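Local coordinates for sensor protein DivL (Caulobacter crescentus, PDB 4Q20) that is required for cell division and growth, catalysing phosphorylation of the cell-cycle regulator CtrA through the kinase region at the C-terminal end of a membrane-bound sensor, at residues 115-120 with 140-145; 185-190 with 250-255. One frame throughout, in Å; residues are numbered along the deposited sequence.

Interaction 1. Residues 115-120 with 140-145; sequences RVSDLL and VECEED
S117 OG meets C142 SG at 3.7 Å, with the backbone O of E143 a little farther from the hydroxyl at 3.9 Å; no hydrogen bond joins the two segments, so the contact rests on van der Waals packing. The hydroxyl lies beside its own backbone N, opposite the carbonyl carbon (chi1 -49°), which turns it to the sulfur. C142 replies with SG swung away from its backbone N (chi1 171°), toward the first turn of the helix. Cysteine suits this place, where the small, weakly polar C142 SG can touch the S117 hydroxyl and lie loosely against V116 CG1 at 4.4 Å. One turn on, L120 lays its CD2 methyl against C142 CB (3.7 Å), while its CB meets V140 CG1 at 4.0 Å.

This is the α/β sandwich of the histidine-kinase ATP-binding (GHKL) fold: helix 116-133 packs on the sheet, and strand 137-141, an outermost strand within the chain, follows it. R115 occupies the N-cap position. V116 and L120, one turn apart and joined by the bond from L120 N to V116 O (3.0 Å), face the same side. A branched V116 and a broad L120 suit that inner side, since both also press on A181 of strand 176-183 and L190 of strand 187-194. On the other segment E141 turns away from the helix, as fits an exposed acid, and bonds through its backbone to L179.

Interaction 2. Residues 185-190 with 250-255; sequences LGEVRL and TCHLPE
H252 ND1 donates to both oxygens of the E187 carboxylate, at 3.0 Å to OE1 and 3.2 Å to OE2, a forked bond in which each oxygen offers its syn lone pair. Carboxylate and imidazole are nearly coplanar (planes 21° apart), so the acid meets the ring at its edge. E187 reaches across because its CG stands between backbone N and carbonyl carbon (chi1 64°), with the chain extended beyond. R189 lies alongside H252, which brings CE1 over a guanidinium face, 3.7 Å from NH1; T250 CG2 covers the same face. Long, polar E187 and R189, themselves partly exposed, suit their places beside the buried H252. The guanidinium is steadied by a salt bridge from NH2 to D191, whose OD1 also bonds T250 OG1, and the H252 ring stacks with that of W236.

Beneath these groups the strands run antiparallel. V188 pairs with L253 and L190 with C251 as hydrogen-bonded pairs; V188 N to L253 O measures 2.8 Å and C251 N to L190 O 2.9 Å. Between them, R189 and H252 form a non-hydrogen-bonded pair, where R189 CA sends its hydrogen to C251 O. At the turn end, E255 N gives a nearly straight hydrogen bond to G186 O (3.3 Å), approaching from above the carbonyl plane, while E255 OE2 bridges to R183.

The opposite face is apolar: L190 CD1 touches L253 CD1 at 3.9 Å, and compact C251 fits against T159 and L163. Helix 153-170 and helix 116-133 cover this face, as expected of a GHKL sandwich, while strands 176-183 and 236-241 flank the pair.

Overall arrangement
Interaction 1 closes before interaction 2 opens, so the two come in series along the chain, with centres only about 13 Å apart. Both reach the same five-stranded mixed sheet. Interaction 1 joins helix 116-133 to strand 137-141 at one margin, whereas interaction 2 pairs strands 187-194 and 247-254 farther across, with 176-183 in between. They touch directly where V116 CG1 meets L190 CD2 at 3.7 Å, so the helix that covers the margin also leans on strand 187-194. Both contribute to the helix-on-sheet packing of the kinase's GHKL-type ATP-binding domain: interaction 1 ties neighbouring elements, interaction 2 segments some 60 residues apart.

Interaction 1. Residues 115-120 with 140-145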
loop_
_atom_site.group_PDB
_atom_site.type_symbol
_atom_site.label_atom_id
_atom_site.label_comp_id
_atom_site.label_asym_id
_atom_site.label_seq_id
_atom_site.Cartn_x
_atom_site.Cartn_y
_atom_site.Cartn_z
ATOM N N ARG A 115 -32.631 -1.340 -5.226
ATOM C CA ARG A 115 -33.151 -1.649 -6.550
ATOM C C ARG A 115 -32.000 -2.289 -7.300
ATOM O O ARG A 115 -30.952 -1.668 -7.455
ATOM C CB ARG A 115 -33.718 -0.393 -7.249
ATOM C CG ARG A 115 -34.529 -0.705 -8.513
ATOM C CD ARG A 115 -35.441 0.437 -8.930
ATOM N NE ARG A 115 -36.668 0.480 -8.132
ATOM C CZ ARG A 115 -36.957 1.432 -7.247
ATOM N NH1 ARG A 115 -36.116 2.440 -7.046
ATOM N NH2 ARG A 115 -38.094 1.389 -6.565
ATOM N N VAL A 116 -32.157 -3.556 -7.684
ATOM C CA VAL A 116 -31.111 -4.339 -8.355
ATOM C C VAL A 116 -30.656 -3.685 -9.697
ATOM O O VAL A 116 -29.455 -3.690 -10.003
ATOM C CB VAL A 116 -31.557 -5.816 -8.553
ATOM C CG1 VAL A 116 -30.480 -6.631 -9.242
ATOM C CG2 VAL A 116 -31.937 -6.462 -7.229
ATOM N N SER A 117 -31.603 -3.128 -10.469
ATOM C CA SER A 117 -31.347 -2.471 -11.758
ATOM C C SER A 117 -30.281 -1.360 -11.636
ATOM O O SER A 117 -29.336 -1.327 -12.435
ATOM C CB SER A 117 -32.643 -1.888 -12.322
ATOM O OG SER A 117 -33.698 -2.836 -12.290
ATOM N N ASP A 118 -30.412 -0.490 -10.611
ATOM C CA ASP A 118 -29.477 0.609 -10.401
ATOM C C ASP A 118 -28.118 0.100 -9.924
ATOM O O ASP A 118 -27.093 0.598 -10.396
ATOM C CB ASP A 118 -30.042 1.701 -9.459
ATOM C CG ASP A 118 -30.387 1.356 -8.010
ATOM O OD1 ASP A 118 -29.561 0.687 -7.339
ATOM O OD2 ASP A 118 -31.382 1.927 -7.484
ATOM N N LEU A 119 -28.121 -0.916 -9.026
ATOM C CA LEU A 119 -26.944 -1.554 -8.447
ATOM C C LEU A 119 -26.020 -2.111 -9.561
ATOM O O LEU A 119 -24.800 -1.901 -9.516
ATOM C CB LEU A 119 -27.423 -2.670 -7.498
ATOM C CG LEU A 119 -26.389 -3.363 -6.586
ATOM C CD1 LEU A 119 -26.112 -2.542 -5.342
ATOM C CD2 LEU A 119 -26.876 -4.727 -6.174
ATOM N N LEU A 120 -26.618 -2.751 -10.585
ATOM C CA LEU A 120 -25.912 -3.300 -11.740
ATOM C C LEU A 120 -25.372 -2.200 -12.663
ATOM O O LEU A 120 -24.237 -2.312 -13.126
ATOM C CB LEU A 120 -26.844 -4.239 -12.525
ATOM C CG LEU A 120 -26.671 -5.745 -12.268
ATOM C CD1 LEU A 120 -27.035 -6.136 -10.835
ATOM C CD2 LEU A 120 -27.504 -6.530 -13.225
ATOM N N VAL A 140 -25.078 -5.130 -19.244
ATOM C CA VAL A 140 -26.061 -5.270 -18.164
ATOM C C VAL A 140 -27.328 -5.913 -18.742
ATOM O O VAL A 140 -27.925 -5.365 -19.669
ATOM C CB VAL A 140 -26.373 -3.939 -17.437
ATOM C CG1 VAL A 140 -27.541 -4.095 -16.464
ATOM C CG2 VAL A 140 -25.145 -3.409 -16.711
ATOM N N GLU A 141 -27.740 -7.063 -18.189
ATOM C CA GLU A 141 -28.937 -7.776 -18.621
ATOM C C GLU A 141 -29.823 -8.056 -17.400
ATOM O O GLU A 141 -29.826 -9.160 -16.853
ATOM C CB GLU A 141 -28.567 -9.064 -19.389
ATOM C CG GLU A 141 -28.170 -8.814 -20.837
ATOM C CD GLU A 141 -27.260 -9.840 -21.492
ATOM O OE1 GLU A 141 -27.423 -11.053 -21.221
ATOM O OE2 GLU A 141 -26.404 -9.428 -22.310
ATOM N N CYS A 142 -30.548 -7.027 -16.960
ATOM C CA CYS A 142 -31.456 -7.084 -15.817
ATOM C C CYS A 142 -32.843 -6.595 -16.232
ATOM O O CYS A 142 -32.971 -5.507 -16.818
ATOM C CB CYS A 142 -30.906 -6.266 -14.654
ATOM S SG CYS A 142 -32.062 -6.053 -13.277
ATOM N N GLU A 143 -33.884 -7.380 -15.896
ATOM C CA GLU A 143 -35.268 -7.024 -16.218
ATOM C C GLU A 143 -35.856 -6.083 -15.157
ATOM O O GLU A 143 -35.283 -5.927 -14.071
ATOM C CB GLU A 143 -36.144 -8.282 -16.375
ATOM C CG GLU A 143 -35.827 -9.131 -17.601
ATOM C CD GLU A 143 -36.121 -8.552 -18.976
ATOM O OE1 GLU A 143 -36.903 -7.579 -19.079
ATOM O OE2 GLU A 143 -35.582 -9.103 -19.963
ATOM N N GLU A 144 -37.000 -5.450 -15.483
ATOM C CA GLU A 144 -37.718 -4.533 -14.592
ATOM C C GLU A 144 -38.428 -5.310 -13.459
ATOM O O GLU A 144 -38.691 -4.740 -12.394
ATOM C CB GLU A 144 -38.727 -3.666 -15.385
ATOM C CG GLU A 144 -39.817 -4.432 -16.133
ATOM C CD GLU A 144 -39.602 -4.686 -17.616
ATOM O OE1 GLU A 144 -38.455 -4.987 -18.019
ATOM O OE2 GLU A 144 -40.601 -4.628 -18.370
ATOM N N ASP A 145 -38.697 -6.618 -13.699
ATOM C CA ASP A 145 -39.387 -7.557 -12.808
ATOM C C ASP A 145 -38.488 -8.083 -11.654
ATOM O O ASP A 145 -39.004 -8.733 -10.737
ATOM C CB ASP A 145 -39.969 -8.736 -13.620
ATOM C CG ASP A 145 -38.980 -9.474 -14.507
ATOM O OD1 ASP A 145 -38.049 -10.120 -13.962
ATOM O OD2 ASP A 145 -39.173 -9.463 -15.740
#

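Interaction 2. Residues 185-190 with 250-255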
loop_
_atom_site.group_PDB
_atom_site.type_symbol
_atom_site.label_atom_id
_atom_site.label_comp_id
_atom_site.label_asym_id
_atom_site.label_seq_id
_atom_site.Cartn_x
_atom_site.Cartn_y
_atom_site.Cartn_z
ATOM N N LEU A 185 -36.864 -18.976 -7.896
ATOM C CA LEU A 185 -36.795 -20.048 -6.886
ATOM C C LEU A 185 -36.558 -19.515 -5.471
ATOM O O LEU A 185 -35.716 -20.049 -4.747
ATOM C CB LEU A 185 -35.711 -21.110 -7.233
ATOM C CG LEU A 185 -35.677 -21.663 -8.657
ATOM C CD1 LEU A 185 -34.292 -22.181 -9.010
ATOM C CD2 LEU A 185 -36.759 -22.685 -8.874
ATOM N N GLY A 186 -37.318 -18.492 -5.093
ATOM C CA GLY A 186 -37.269 -17.855 -3.777
ATOM C C GLY A 186 -35.965 -17.177 -3.423
ATOM O O GLY A 186 -35.585 -17.145 -2.250
ATOM N N GLU A 187 -35.288 -16.610 -4.426
ATOM C CA GLU A 187 -34.015 -15.903 -4.253
ATOM C C GLU A 187 -33.758 -14.923 -5.404
ATOM O O GLU A 187 -34.416 -14.981 -6.451
ATOM C CB GLU A 187 -32.829 -16.904 -4.154
ATOM C CG GLU A 187 -32.588 -17.725 -5.418
ATOM C CD GLU A 187 -31.188 -18.230 -5.725
ATOM O OE1 GLU A 187 -30.304 -18.139 -4.849
ATOM O OE2 GLU A 187 -30.978 -18.736 -6.848
ATOM N N VAL A 188 -32.733 -14.080 -5.225
ATOM C CA VAL A 188 -32.242 -13.205 -6.270
ATOM C C VAL A 188 -30.800 -13.624 -6.507
ATOM O O VAL A 188 -30.048 -13.795 -5.554
ATOM C CB VAL A 188 -32.436 -11.693 -5.971
ATOM C CG1 VAL A 188 -31.490 -10.814 -6.800
ATOM C CG2 VAL A 188 -33.884 -11.293 -6.225
ATOM N N ARG A 189 -30.440 -13.857 -7.763
ATOM C CA ARG A 189 -29.082 -14.242 -8.115
ATOM C C ARG A 189 -28.435 -13.189 -9.007
ATOM O O ARG A 189 -28.994 -12.812 -10.034
ATOM C CB ARG A 189 -29.008 -15.651 -8.747
ATOM C CG ARG A 189 -29.801 -15.880 -10.031
ATOM C CD ARG A 189 -29.689 -17.321 -10.494
ATOM N NE ARG A 189 -28.394 -17.621 -11.115
ATOM C CZ ARG A 189 -27.885 -18.844 -11.220
ATOM N NH1 ARG A 189 -28.546 -19.892 -10.738
ATOM N NH2 ARG A 189 -26.706 -19.028 -11.796
ATOM N N LEU A 190 -27.266 -12.702 -8.594
ATOM C CA LEU A 190 -26.479 -11.719 -9.339
ATOM C C LEU A 190 -25.356 -12.458 -10.057
ATOM O O LEU A 190 -24.567 -13.137 -9.404
ATOM C CB LEU A 190 -25.922 -10.622 -8.394
ATOM C CG LEU A 190 -26.930 -9.952 -7.437
ATOM C CD1 LEU A 190 -26.231 -9.094 -6.437
ATOM C CD2 LEU A 190 -27.963 -9.132 -8.178
ATOM N N THR A 250 -21.758 -16.329 -9.401
ATOM C CA THR A 250 -23.124 -16.045 -8.973
ATOM C C THR A 250 -23.174 -15.764 -7.480
ATOM O O THR A 250 -22.540 -16.477 -6.700
ATOM C CB THR A 250 -24.072 -17.229 -9.301
ATOM O OG1 THR A 250 -23.785 -17.761 -10.606
ATOM C CG2 THR A 250 -25.553 -16.848 -9.192
ATOM N N CYS A 251 -23.988 -14.776 -7.093
ATOM C CA CYS A 251 -24.315 -14.426 -5.713
ATOM C C CYS A 251 -25.725 -14.868 -5.502
ATOM O O CYS A 251 -26.618 -14.377 -6.179
ATOM C CB CYS A 251 -24.160 -12.931 -5.439
ATOM S SG CYS A 251 -22.512 -12.280 -5.798
ATOM N N HIS A 252 -25.941 -15.807 -4.619
ATOM C CA HIS A 252 -27.278 -16.268 -4.342
ATOM C C HIS A 252 -27.735 -15.578 -3.091
ATOM O O HIS A 252 -27.144 -15.771 -2.022
ATOM C CB HIS A 252 -27.294 -17.789 -4.206
ATOM C CG HIS A 252 -26.920 -18.499 -5.464
ATOM N ND1 HIS A 252 -27.884 -19.066 -6.282
ATOM C CD2 HIS A 252 -25.698 -18.723 -5.998
ATOM C CE1 HIS A 252 -27.224 -19.611 -7.286
ATOM N NE2 HIS A 252 -25.905 -19.432 -7.164
ATOM N N LEU A 253 -28.735 -14.702 -3.234
ATOM C CA LEU A 253 -29.284 -13.928 -2.113
ATOM C C LEU A 253 -30.715 -14.352 -1.856
ATOM O O LEU A 253 -31.548 -14.146 -2.736
ATOM C CB LEU A 253 -29.202 -12.419 -2.398
ATOM C CG LEU A 253 -27.801 -11.838 -2.610
ATOM C CD1 LEU A 253 -27.883 -10.453 -3.217
ATOM C CD2 LEU A 253 -26.992 -11.831 -1.313
ATOM N N PRO A 254 -31.020 -15.021 -0.720
ATOM C CA PRO A 254 -32.401 -15.479 -0.494
ATOM C C PRO A 254 -33.371 -14.330 -0.175
ATOM O O PRO A 254 -32.963 -13.292 0.348
ATOM C CB PRO A 254 -32.272 -16.449 0.691
ATOM C CG PRO A 254 -31.094 -15.942 1.449
ATOM C CD PRO A 254 -30.138 -15.402 0.401
ATOM N N GLU A 255 -34.661 -14.541 -0.497
ATOM C CA GLU A 255 -35.767 -13.620 -0.242
ATOM C C GLU A 255 -36.117 -13.632 1.242
ATOM O O GLU A 255 -36.070 -14.689 1.884
ATOM C CB GLU A 255 -37.021 -14.004 -1.066
ATOM C CG GLU A 255 -36.936 -13.825 -2.578
ATOM C CD GLU A 255 -38.172 -14.265 -3.344
ATOM O OE1 GLU A 255 -38.939 -15.107 -2.822
ATOM O OE2 GLU A 255 -38.384 -13.751 -4.467
#